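PDB 6CJ7: serpin-12, which probably inhibits serine proteases as a member of the serpin family and controls the prophenoloxidase activation system in larval hemolymph. Local coordinates for residues F105-Q110 with L123-F128; R189-N194 with E271-S276; F210-H215 with P349-R354. All coordinates share one frame; numbering follows the deposited sequence.

Contact 1: residues F105-Q110 with L123-F128; sequences FNLNPQ and LTPTYF
Leu-107 is where this contact begins, its side chain laid across both Leu-123 and Pro-125. The residue ends the short strand 106-107, whose backbone is bonded through Asn-106 to Ser-307, which makes 106-107 one half of a small antiparallel pair with 306-307. Its CB packs on the CD2 methyl of Leu-123 at 3.7 Å. With chi1 at 67°, CG sits between the backbone N and the carbonyl carbon, and from there CD2 reaches the ring of Pro-125, 3.6 Å from its CG. The same Leu-107 CD2 also lies 3.8 Å from the carbonyl O of Leu-123. One leucine therefore bridges two residues that stand two apart on strand 123-126, while Thr-124 between them turns away and bonds through OG1 to Asn-98.

One residue on, Asn-108 adds backbone rather than side chain: its O lies 4.0 Å from CD2 of Leu-123, a methyl that thus touches both this carbonyl and the CB of Leu-107. The side chain has another task, since Asn-108 is the N-cap of helix 109-118 and its OD1 accepts a hydrogen bond from the backbone N of Phe-111. Pro-109 then opens the helix. No hydrogen bond crosses; the contact is made by aliphatic carbons, with two carbonyl oxygens touching methyls. Leu-123 is buried, with Val-99, Leu-101, Leu-305, Phe-111 and Lys-112 around it, whereas Pro-125 is exposed and leaves this end of the contact near solvent.

The topology is that of the serpin fold at the edge of its large central sheet A: strand 92-102 leads through 106-107 into helix 109-118, corresponding to helix E of the family, and the chain returns as strand 123-126, parallel to 92-102 and hydrogen-bonded to it.

Contact 2: residues R189-N194 with E271-S276; sequences RNFTLN and ELPKFS
Sheet C of the serpin fold holds this contact, with Arg-189 and Phe-191 on strand 187-192 reaching Glu-271 and Pro-273 on strand 265-282. The part of strand 198-215 that runs up to its corner lies between the two and pairs with both, so the contact passes over an intervening strand by side chains alone; the closest CA atoms, those of Phe-191 and Pro-273, are 8.5 Å apart. Phe-203 of that middle strand touches both Arg-189 and Pro-273.

The charged end comes first along the chain. Arg-189 is extended from CG to NE and meets the extended Glu-271 at about a right angle. The carboxylate lies over one face of the guanidinium, with the two planes 26° apart. OE2 of Glu-271 stands 4.0 Å above that plane, over its centre, and OE1 is 3.5 Å from NE of Arg-189. OE1 is equally 3.5 Å from CD, so the aliphatic part of the arginine shares in the touch.

Further along, the ring of Phe-191 meets the pyrrolidine of Pro-273, CD2 to CG at 4.3 Å, in an oblique and rather loose approach. Both residues are buried, Phe-191 lying also on Pro-380 and Pro-273 on Ala-355.

Because Glu-271 sits well out of the guanidinium plane, no N-H of Arg-189 points at it, and the salt bridge acts through charge alone. The N-H groups have other partners: NH2 donates to OE1 of Gln-205. Across the contact, the two charges would be expected to stabilise each other's ionised state.

Contact 3: residues F210-H215 with P349-R354; sequences FKAGTH and PSLYFR
Rings stand round the meeting of Ala-212 with Leu-351 but take no direct part in it. The ring of Tyr-352 carries Pro-349 on one face, with CG of the proline 3.5 Å above the plane and offset toward the rim; both residues belong to 349-354. Phe-353, one residue further, lies on Val-236, Leu-238 and Leu-270, while in 210-215 the ring of Phe-210 packs on Val-223 and Leu-225. His-215 makes an edge-to-face pair with Phe-260.

What joins the two segments is aliphatic and small. The CD2 methyl of Leu-351 meets CB of Ala-212 at 3.8 Å, methyl against methyl. Leu-351 carries its CG opposite the backbone N (chi1 175°), which directs the branch across to the other segment, and this one residue supplies about half of the modest buried surface. The same CD2 lies 4.3 Å from the carbonyl O of Gly-213, so it sits beside the backbone as well as the alanine. The nearest CA atoms are those of Gly-213 and Leu-351, 7.8 Å apart, and no hydrogen bond crosses.

The backbones pair with other strands: Leu-351 bonds to Asp-267 and Ala-269, and Gly-213 to Val-222. Ala-212 rests on Val-268, and Leu-351 on Lys-221. The NZ of that lysine bonds to the carbonyl O of Tyr-352.

Strand 198-215 turns a corner at Lys-211 and passes from one sheet to another. The contact thus sets the first strand of serpin sheet B, 212-215, beside the first strand of sheet C, 351-354, which follows the unmodelled residues 332-346, where the family has its reactive-centre loop.

In the fold
Contacts 2 and 3 are neighbours, with centres 17 Å apart, and their segments alternate along the chain. Strand 265-282 of contact 2 runs parallel to strand 351-354 of contact 3 and pairs with it: the backbone N of Glu-271 lies 2.9 Å from O of Phe-353, a probable hydrogen bond, and Glu-271 OE1 packs 3.7 Å from CD of Arg-354. Contact 1 stands on the opposite side of the chain's centre, its centre 45 Å from that of contact 2 and 51 Å from that of contact 3. It marks the far edge of sheet A, while the other two belong to the sheet B and C end. Residues 332-346, which by family should hold the reactive-centre loop, are not modelled; contact 3 lies closest to them in sequence.

Contact 1: residues F105-Q110 with L123-F128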
loop_
_atom_site.group_PDB
_atom_site.type_symbol
_atom_site.label_atom_id
_atom_site.label_comp_id
_atom_site.label_asym_id
_atom_site.label_seq_id
_atom_site.Cartn_x
_atom_site.Cartn_y
_atom_site.Cartn_z
ATOM N N PHE A 105 28.381 -3.959 -8.875
ATOM C CA PHE A 105 28.577 -3.219 -7.638
ATOM C C PHE A 105 28.796 -4.192 -6.487
ATOM O O PHE A 105 28.185 -5.265 -6.441
ATOM C CB PHE A 105 27.367 -2.315 -7.347
ATOM C CG PHE A 105 27.217 -1.195 -8.333
ATOM C CD1 PHE A 105 26.577 -1.404 -9.544
ATOM C CD2 PHE A 105 27.761 0.059 -8.072
ATOM C CE1 PHE A 105 26.467 -0.377 -10.472
ATOM C CE2 PHE A 105 27.649 1.086 -8.990
ATOM C CZ PHE A 105 27.002 0.865 -10.195
ATOM N N ASN A 106 29.674 -3.823 -5.565
ATOM C CA ASN A 106 29.838 -4.571 -4.329
ATOM C C ASN A 106 28.810 -4.078 -3.322
ATOM O O ASN A 106 28.685 -2.872 -3.097
ATOM C CB ASN A 106 31.251 -4.400 -3.774
ATOM C CG ASN A 106 32.303 -4.984 -4.688
ATOM O OD1 ASN A 106 32.218 -6.148 -5.085
ATOM N ND2 ASN A 106 33.292 -4.177 -5.045
ATOM N N LEU A 107 28.075 -5.004 -2.719
ATOM C CA LEU A 107 27.065 -4.585 -1.762
ATOM C C LEU A 107 27.733 -4.122 -0.471
ATOM O O LEU A 107 28.814 -4.585 -0.100
ATOM C CB LEU A 107 26.065 -5.714 -1.487
ATOM C CG LEU A 107 26.436 -7.010 -0.764
ATOM C CD1 LEU A 107 26.477 -6.839 0.750
ATOM C CD2 LEU A 107 25.417 -8.076 -1.141
ATOM N N ASN A 108 27.096 -3.162 0.189
ATOM C CA ASN A 108 27.542 -2.704 1.500
ATOM C C ASN A 108 26.961 -3.625 2.568
ATOM O O ASN A 108 25.734 -3.732 2.678
ATOM C CB ASN A 108 27.099 -1.257 1.707
ATOM C CG ASN A 108 27.567 -0.669 3.020
ATOM O OD1 ASN A 108 27.028 -0.972 4.079
ATOM N ND2 ASN A 108 28.575 0.192 2.950
ATOM N N PRO A 109 27.791 -4.339 3.334
ATOM C CA PRO A 109 27.245 -5.296 4.310
ATOM C C PRO A 109 26.422 -4.642 5.402
ATOM O O PRO A 109 25.478 -5.265 5.909
ATOM C CB PRO A 109 28.502 -5.969 4.878
ATOM C CG PRO A 109 29.577 -5.705 3.858
ATOM C CD PRO A 109 29.262 -4.359 3.291
ATOM N N GLN A 110 26.749 -3.403 5.775
ATOM C CA GLN A 110 25.986 -2.710 6.809
ATOM C C GLN A 110 24.597 -2.339 6.311
ATOM O O GLN A 110 23.613 -2.472 7.049
ATOM C CB GLN A 110 26.748 -1.467 7.275
ATOM C CG GLN A 110 26.008 -0.594 8.277
ATOM C CD GLN A 110 26.898 0.506 8.855
ATOM O OE1 GLN A 110 27.464 1.315 8.120
ATOM N NE2 GLN A 110 27.024 0.532 10.178
ATOM N N LEU A 123 19.453 -6.903 0.545
ATOM C CA LEU A 123 20.260 -6.395 -0.555
ATOM C C LEU A 123 20.823 -7.608 -1.281
ATOM O O LEU A 123 21.634 -8.349 -0.716
ATOM C CB LEU A 123 21.359 -5.469 -0.035
ATOM C CG LEU A 123 22.217 -4.712 -1.049
ATOM C CD1 LEU A 123 21.376 -3.957 -2.039
ATOM C CD2 LEU A 123 23.147 -3.751 -0.317
ATOM N N THR A 124 20.397 -7.804 -2.527
ATOM C CA THR A 124 20.569 -9.083 -3.228
ATOM C C THR A 124 21.380 -8.908 -4.505
ATOM O O THR A 124 20.914 -8.244 -5.450
ATOM C CB THR A 124 19.199 -9.692 -3.548
ATOM O OG1 THR A 124 18.468 -9.909 -2.335
ATOM C CG2 THR A 124 19.360 -11.032 -4.267
ATOM N N PRO A 125 22.585 -9.472 -4.596
ATOM C CA PRO A 125 23.342 -9.380 -5.852
ATOM C C PRO A 125 22.603 -10.082 -6.981
ATOM O O PRO A 125 22.033 -11.161 -6.799
ATOM C CB PRO A 125 24.668 -10.079 -5.527
ATOM C CG PRO A 125 24.739 -10.118 -4.045
ATOM C CD PRO A 125 23.329 -10.184 -3.546
ATOM N N THR A 126 22.607 -9.448 -8.151
ATOM C CA THR A 126 21.811 -9.890 -9.292
ATOM C C THR A 126 22.578 -9.642 -10.580
ATOM O O THR A 126 23.100 -8.543 -10.787
ATOM C CB THR A 126 20.470 -9.143 -9.330
ATOM O OG1 THR A 126 19.768 -9.362 -8.102
ATOM C CG2 THR A 126 19.613 -9.619 -10.503
ATOM N N TYR A 127 22.645 -10.648 -11.452
ATOM C CA TYR A 127 23.219 -10.459 -12.779
ATOM C C TYR A 127 22.089 -10.112 -13.738
ATOM O O TYR A 127 21.131 -10.883 -13.878
ATOM C CB TYR A 127 23.981 -11.699 -13.261
ATOM C CG TYR A 127 24.593 -11.551 -14.647
ATOM C CD1 TYR A 127 25.593 -10.613 -14.899
ATOM C CD2 TYR A 127 24.178 -12.352 -15.706
ATOM C CE1 TYR A 127 26.149 -10.474 -16.153
ATOM C CE2 TYR A 127 24.736 -12.217 -16.977
ATOM C CZ TYR A 127 25.723 -11.276 -17.192
ATOM O OH TYR A 127 26.285 -11.132 -18.451
ATOM N N PHE A 128 22.193 -8.948 -14.380
ATOM C CA PHE A 128 21.168 -8.477 -15.303
ATOM C C PHE A 128 21.531 -8.703 -16.767
ATOM O O PHE A 128 20.749 -8.327 -17.649
ATOM C CB PHE A 128 20.880 -6.985 -15.062
ATOM C CG PHE A 128 20.220 -6.690 -13.737
ATOM C CD1 PHE A 128 18.873 -6.977 -13.540
ATOM C CD2 PHE A 128 20.930 -6.115 -12.695
ATOM C CE1 PHE A 128 18.257 -6.703 -12.318
ATOM C CE2 PHE A 128 20.320 -5.841 -11.473
ATOM C CZ PHE A 128 18.979 -6.137 -11.286
#

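Contact 2: residues R189-N194 with E271-S276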
loop_
_atom_site.group_PDB
_atom_site.type_symbol
_atom_site.label_atom_id
_atom_site.label_comp_id
_atom_site.label_asym_id
_atom_site.label_seq_id
_atom_site.Cartn_x
_atom_site.Cartn_y
_atom_site.Cartn_z
ATOM N N ARG A 189 -26.795 -6.499 -6.781
ATOM C CA ARG A 189 -27.484 -5.218 -6.855
ATOM C C ARG A 189 -26.685 -4.324 -7.789
ATOM O O ARG A 189 -25.526 -4.603 -8.083
ATOM C CB ARG A 189 -27.607 -4.559 -5.468
ATOM C CG ARG A 189 -28.105 -5.475 -4.369
ATOM C CD ARG A 189 -28.204 -4.731 -3.045
ATOM N NE ARG A 189 -28.617 -5.601 -1.947
ATOM C CZ ARG A 189 -29.875 -5.722 -1.537
ATOM N NH1 ARG A 189 -30.834 -5.027 -2.139
ATOM N NH2 ARG A 189 -30.173 -6.540 -0.531
ATOM N N ASN A 190 -27.292 -3.234 -8.245
ATOM C CA ASN A 190 -26.559 -2.339 -9.126
ATOM C C ASN A 190 -25.602 -1.435 -8.355
ATOM O O ASN A 190 -25.923 -0.913 -7.283
ATOM C CB ASN A 190 -27.510 -1.498 -9.964
ATOM C CG ASN A 190 -27.857 -2.175 -11.278
ATOM O OD1 ASN A 190 -27.039 -2.892 -11.856
ATOM N ND2 ASN A 190 -29.072 -1.972 -11.739
ATOM N N PHE A 191 -24.406 -1.287 -8.907
ATOM C CA PHE A 191 -23.422 -0.307 -8.483
ATOM C C PHE A 191 -23.389 0.769 -9.563
ATOM O O PHE A 191 -23.352 0.442 -10.753
ATOM C CB PHE A 191 -22.057 -0.980 -8.333
ATOM C CG PHE A 191 -20.964 -0.073 -7.847
ATOM C CD1 PHE A 191 -20.315 0.790 -8.711
ATOM C CD2 PHE A 191 -20.564 -0.113 -6.522
ATOM C CE1 PHE A 191 -19.286 1.612 -8.251
ATOM C CE2 PHE A 191 -19.556 0.705 -6.058
ATOM C CZ PHE A 191 -18.904 1.569 -6.923
ATOM N N THR A 192 -23.438 2.040 -9.164
ATOM C CA THR A 192 -23.472 3.145 -10.120
ATOM C C THR A 192 -22.088 3.770 -10.187
ATOM O O THR A 192 -21.601 4.315 -9.191
ATOM C CB THR A 192 -24.504 4.207 -9.743
ATOM O OG1 THR A 192 -25.800 3.603 -9.635
ATOM C CG2 THR A 192 -24.551 5.306 -10.819
ATOM N N LEU A 193 -21.465 3.688 -11.355
ATOM C CA LEU A 193 -20.154 4.280 -11.540
ATOM C C LEU A 193 -20.275 5.793 -11.668
ATOM O O LEU A 193 -21.343 6.334 -11.964
ATOM C CB LEU A 193 -19.474 3.703 -12.782
ATOM C CG LEU A 193 -18.917 2.276 -12.754
ATOM C CD1 LEU A 193 -20.020 1.240 -12.820
ATOM C CD2 LEU A 193 -17.949 2.095 -13.916
ATOM N N ASN A 194 -19.161 6.477 -11.421
ATOM C CA ASN A 194 -19.083 7.892 -11.741
ATOM C C ASN A 194 -19.443 8.091 -13.206
ATOM O O ASN A 194 -18.935 7.389 -14.085
ATOM C CB ASN A 194 -17.675 8.416 -11.452
ATOM C CG ASN A 194 -17.590 9.927 -11.499
ATOM O OD1 ASN A 194 -18.588 10.621 -11.323
ATOM N ND2 ASN A 194 -16.388 10.443 -11.720
ATOM N N GLU A 271 -24.165 -2.560 3.395
ATOM C CA GLU A 271 -24.074 -3.269 2.125
ATOM C C GLU A 271 -22.740 -2.893 1.507
ATOM O O GLU A 271 -22.529 -1.726 1.160
ATOM C CB GLU A 271 -25.223 -2.911 1.187
ATOM C CG GLU A 271 -26.576 -3.284 1.792
ATOM C CD GLU A 271 -27.760 -2.981 0.887
ATOM O OE1 GLU A 271 -27.571 -2.667 -0.302
ATOM O OE2 GLU A 271 -28.902 -3.051 1.380
ATOM N N LEU A 272 -21.850 -3.877 1.381
ATOM C CA LEU A 272 -20.465 -3.643 0.952
ATOM C C LEU A 272 -20.117 -4.548 -0.227
ATOM O O LEU A 272 -20.134 -5.767 -0.076
ATOM C CB LEU A 272 -19.498 -3.875 2.127
ATOM C CG LEU A 272 -18.031 -3.573 1.839
ATOM C CD1 LEU A 272 -17.817 -2.076 1.700
ATOM C CD2 LEU A 272 -17.128 -4.145 2.938
ATOM N N PRO A 273 -19.770 -4.011 -1.410
ATOM C CA PRO A 273 -19.402 -4.887 -2.527
ATOM C C PRO A 273 -18.140 -5.677 -2.215
ATOM O O PRO A 273 -17.154 -5.150 -1.692
ATOM C CB PRO A 273 -19.178 -3.906 -3.685
ATOM C CG PRO A 273 -19.488 -2.567 -3.199
ATOM C CD PRO A 273 -19.609 -2.566 -1.719
ATOM N N LYS A 274 -18.190 -6.969 -2.544
ATOM C CA LYS A 274 -16.974 -7.763 -2.635
ATOM C C LYS A 274 -16.072 -7.196 -3.714
ATOM O O LYS A 274 -16.545 -6.817 -4.792
ATOM C CB LYS A 274 -17.287 -9.224 -3.009
ATOM C CG LYS A 274 -17.929 -10.052 -1.949
ATOM C CD LYS A 274 -17.413 -11.482 -2.016
ATOM C CE LYS A 274 -18.183 -12.329 -3.003
ATOM N NZ LYS A 274 -17.788 -13.762 -2.880
ATOM N N PHE A 275 -14.764 -7.169 -3.450
ATOM C CA PHE A 275 -13.833 -6.773 -4.498
ATOM C C PHE A 275 -12.475 -7.412 -4.258
ATOM O O PHE A 275 -12.138 -7.823 -3.145
ATOM C CB PHE A 275 -13.709 -5.244 -4.603
ATOM C CG PHE A 275 -13.125 -4.582 -3.392
ATOM C CD1 PHE A 275 -11.746 -4.477 -3.222
ATOM C CD2 PHE A 275 -13.951 -4.029 -2.430
ATOM C CE1 PHE A 275 -11.211 -3.859 -2.097
ATOM C CE2 PHE A 275 -13.429 -3.400 -1.320
ATOM C CZ PHE A 275 -12.057 -3.316 -1.138
ATOM N N SER A 276 -11.710 -7.501 -5.335
ATOM C CA SER A 276 -10.292 -7.833 -5.264
ATOM C C SER A 276 -9.580 -6.906 -6.233
ATOM O O SER A 276 -9.906 -6.900 -7.424
ATOM C CB SER A 276 -10.055 -9.306 -5.625
ATOM O OG SER A 276 -8.685 -9.645 -5.502
#

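Contact 3: residues F210-H215 with P349-R354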
loop_
_atom_site.group_PDB
_atom_site.type_symbol
_atom_site.label_atom_id
_atom_site.label_comp_id
_atom_site.label_asym_id
_atom_site.label_seq_id
_atom_site.Cartn_x
_atom_site.Cartn_y
_atom_site.Cartn_z
ATOM N N PHE A 210 -21.013 -1.282 14.602
ATOM C CA PHE A 210 -19.662 -0.950 14.177
ATOM C C PHE A 210 -19.334 0.449 14.661
ATOM O O PHE A 210 -20.214 1.307 14.759
ATOM C CB PHE A 210 -19.494 -0.933 12.650
ATOM C CG PHE A 210 -19.726 -2.240 11.967
ATOM C CD1 PHE A 210 -18.770 -3.240 11.991
ATOM C CD2 PHE A 210 -20.871 -2.440 11.216
ATOM C CE1 PHE A 210 -18.989 -4.435 11.324
ATOM C CE2 PHE A 210 -21.081 -3.627 10.555
ATOM C CZ PHE A 210 -20.149 -4.619 10.608
ATOM N N LYS A 211 -18.058 0.690 14.932
ATOM C CA LYS A 211 -17.599 2.064 15.024
ATOM C C LYS A 211 -17.909 2.764 13.701
ATOM O O LYS A 211 -17.485 2.314 12.631
ATOM C CB LYS A 211 -16.103 2.103 15.348
ATOM C CG LYS A 211 -15.738 1.307 16.630
ATOM C CD LYS A 211 -14.272 1.498 17.011
ATOM C CE LYS A 211 -13.326 0.685 16.131
ATOM N NZ LYS A 211 -13.636 -0.764 15.929
ATOM N N ALA A 212 -18.681 3.843 13.770
ATOM C CA ALA A 212 -19.194 4.460 12.556
ATOM C C ALA A 212 -19.667 5.866 12.873
ATOM O O ALA A 212 -19.908 6.216 14.030
ATOM C CB ALA A 212 -20.340 3.642 11.943
ATOM N N GLY A 213 -19.796 6.668 11.825
ATOM C CA GLY A 213 -20.290 8.018 11.996
ATOM C C GLY A 213 -20.288 8.746 10.673
ATOM O O GLY A 213 -20.138 8.144 9.609
ATOM N N THR A 214 -20.482 10.056 10.757
ATOM C CA THR A 214 -20.410 10.946 9.605
ATOM C C THR A 214 -19.333 11.977 9.886
ATOM O O THR A 214 -19.417 12.709 10.877
ATOM C CB THR A 214 -21.751 11.634 9.340
ATOM O OG1 THR A 214 -22.775 10.646 9.164
ATOM C CG2 THR A 214 -21.662 12.493 8.089
ATOM N N HIS A 215 -18.325 12.034 9.020
ATOM C CA HIS A 215 -17.260 13.027 9.139
ATOM C C HIS A 215 -17.662 14.244 8.315
ATOM O O HIS A 215 -17.487 14.266 7.094
ATOM C CB HIS A 215 -15.929 12.448 8.676
ATOM C CG HIS A 215 -14.743 13.254 9.105
ATOM N ND1 HIS A 215 -14.518 13.602 10.420
ATOM C CD2 HIS A 215 -13.719 13.785 8.394
ATOM C CE1 HIS A 215 -13.404 14.307 10.502
ATOM N NE2 HIS A 215 -12.903 14.436 9.286
ATOM N N PRO A 349 -32.038 1.079 11.641
ATOM C CA PRO A 349 -30.649 1.251 12.079
ATOM C C PRO A 349 -30.308 2.720 12.253
ATOM O O PRO A 349 -30.925 3.599 11.648
ATOM C CB PRO A 349 -29.841 0.618 10.938
ATOM C CG PRO A 349 -30.710 0.755 9.744
ATOM C CD PRO A 349 -32.120 0.565 10.261
ATOM N N SER A 350 -29.316 2.978 13.107
ATOM C CA SER A 350 -28.832 4.341 13.284
ATOM C C SER A 350 -28.221 4.880 11.999
ATOM O O SER A 350 -28.312 6.080 11.718
ATOM C CB SER A 350 -27.805 4.394 14.416
ATOM O OG SER A 350 -28.197 3.567 15.501
ATOM N N LEU A 351 -27.608 4.010 11.205
ATOM C CA LEU A 351 -26.911 4.418 9.999
ATOM C C LEU A 351 -27.120 3.360 8.933
ATOM O O LEU A 351 -26.938 2.167 9.195
ATOM C CB LEU A 351 -25.412 4.608 10.271
ATOM C CG LEU A 351 -24.487 4.918 9.095
ATOM C CD1 LEU A 351 -24.891 6.217 8.428
ATOM C CD2 LEU A 351 -23.032 4.968 9.542
ATOM N N TYR A 352 -27.514 3.796 7.742
ATOM C CA TYR A 352 -27.445 2.973 6.543
ATOM C C TYR A 352 -26.139 3.276 5.831
ATOM O O TYR A 352 -25.845 4.439 5.544
ATOM C CB TYR A 352 -28.611 3.260 5.599
ATOM C CG TYR A 352 -29.949 2.726 6.048
ATOM C CD1 TYR A 352 -30.309 1.408 5.794
ATOM C CD2 TYR A 352 -30.860 3.543 6.700
ATOM C CE1 TYR A 352 -31.538 0.916 6.190
ATOM C CE2 TYR A 352 -32.092 3.059 7.100
ATOM C CZ TYR A 352 -32.423 1.745 6.842
ATOM O OH TYR A 352 -33.644 1.259 7.239
ATOM N N PHE A 353 -25.360 2.236 5.549
ATOM C CA PHE A 353 -24.092 2.384 4.840
ATOM C C PHE A 353 -24.143 1.475 3.619
ATOM O O PHE A 353 -23.849 0.279 3.702
ATOM C CB PHE A 353 -22.900 2.053 5.737
ATOM C CG PHE A 353 -21.580 2.546 5.200
ATOM C CD1 PHE A 353 -20.943 1.879 4.162
ATOM C CD2 PHE A 353 -20.957 3.662 5.752
ATOM C CE1 PHE A 353 -19.719 2.320 3.659
ATOM C CE2 PHE A 353 -19.724 4.113 5.247
ATOM C CZ PHE A 353 -19.110 3.438 4.202
ATOM N N ARG A 354 -24.507 2.046 2.477
ATOM C CA ARG A 354 -24.654 1.283 1.250
ATOM C C ARG A 354 -23.626 1.811 0.259
ATOM O O ARG A 354 -23.780 2.915 -0.275
ATOM C CB ARG A 354 -26.079 1.390 0.719
ATOM C CG ARG A 354 -26.243 1.079 -0.754
ATOM C CD ARG A 354 -27.688 0.930 -1.081
ATOM N NE ARG A 354 -28.439 2.161 -0.838
ATOM C CZ ARG A 354 -29.761 2.230 -0.787
ATOM N NH1 ARG A 354 -30.481 1.130 -0.970
ATOM N NH2 ARG A 354 -30.366 3.391 -0.549
#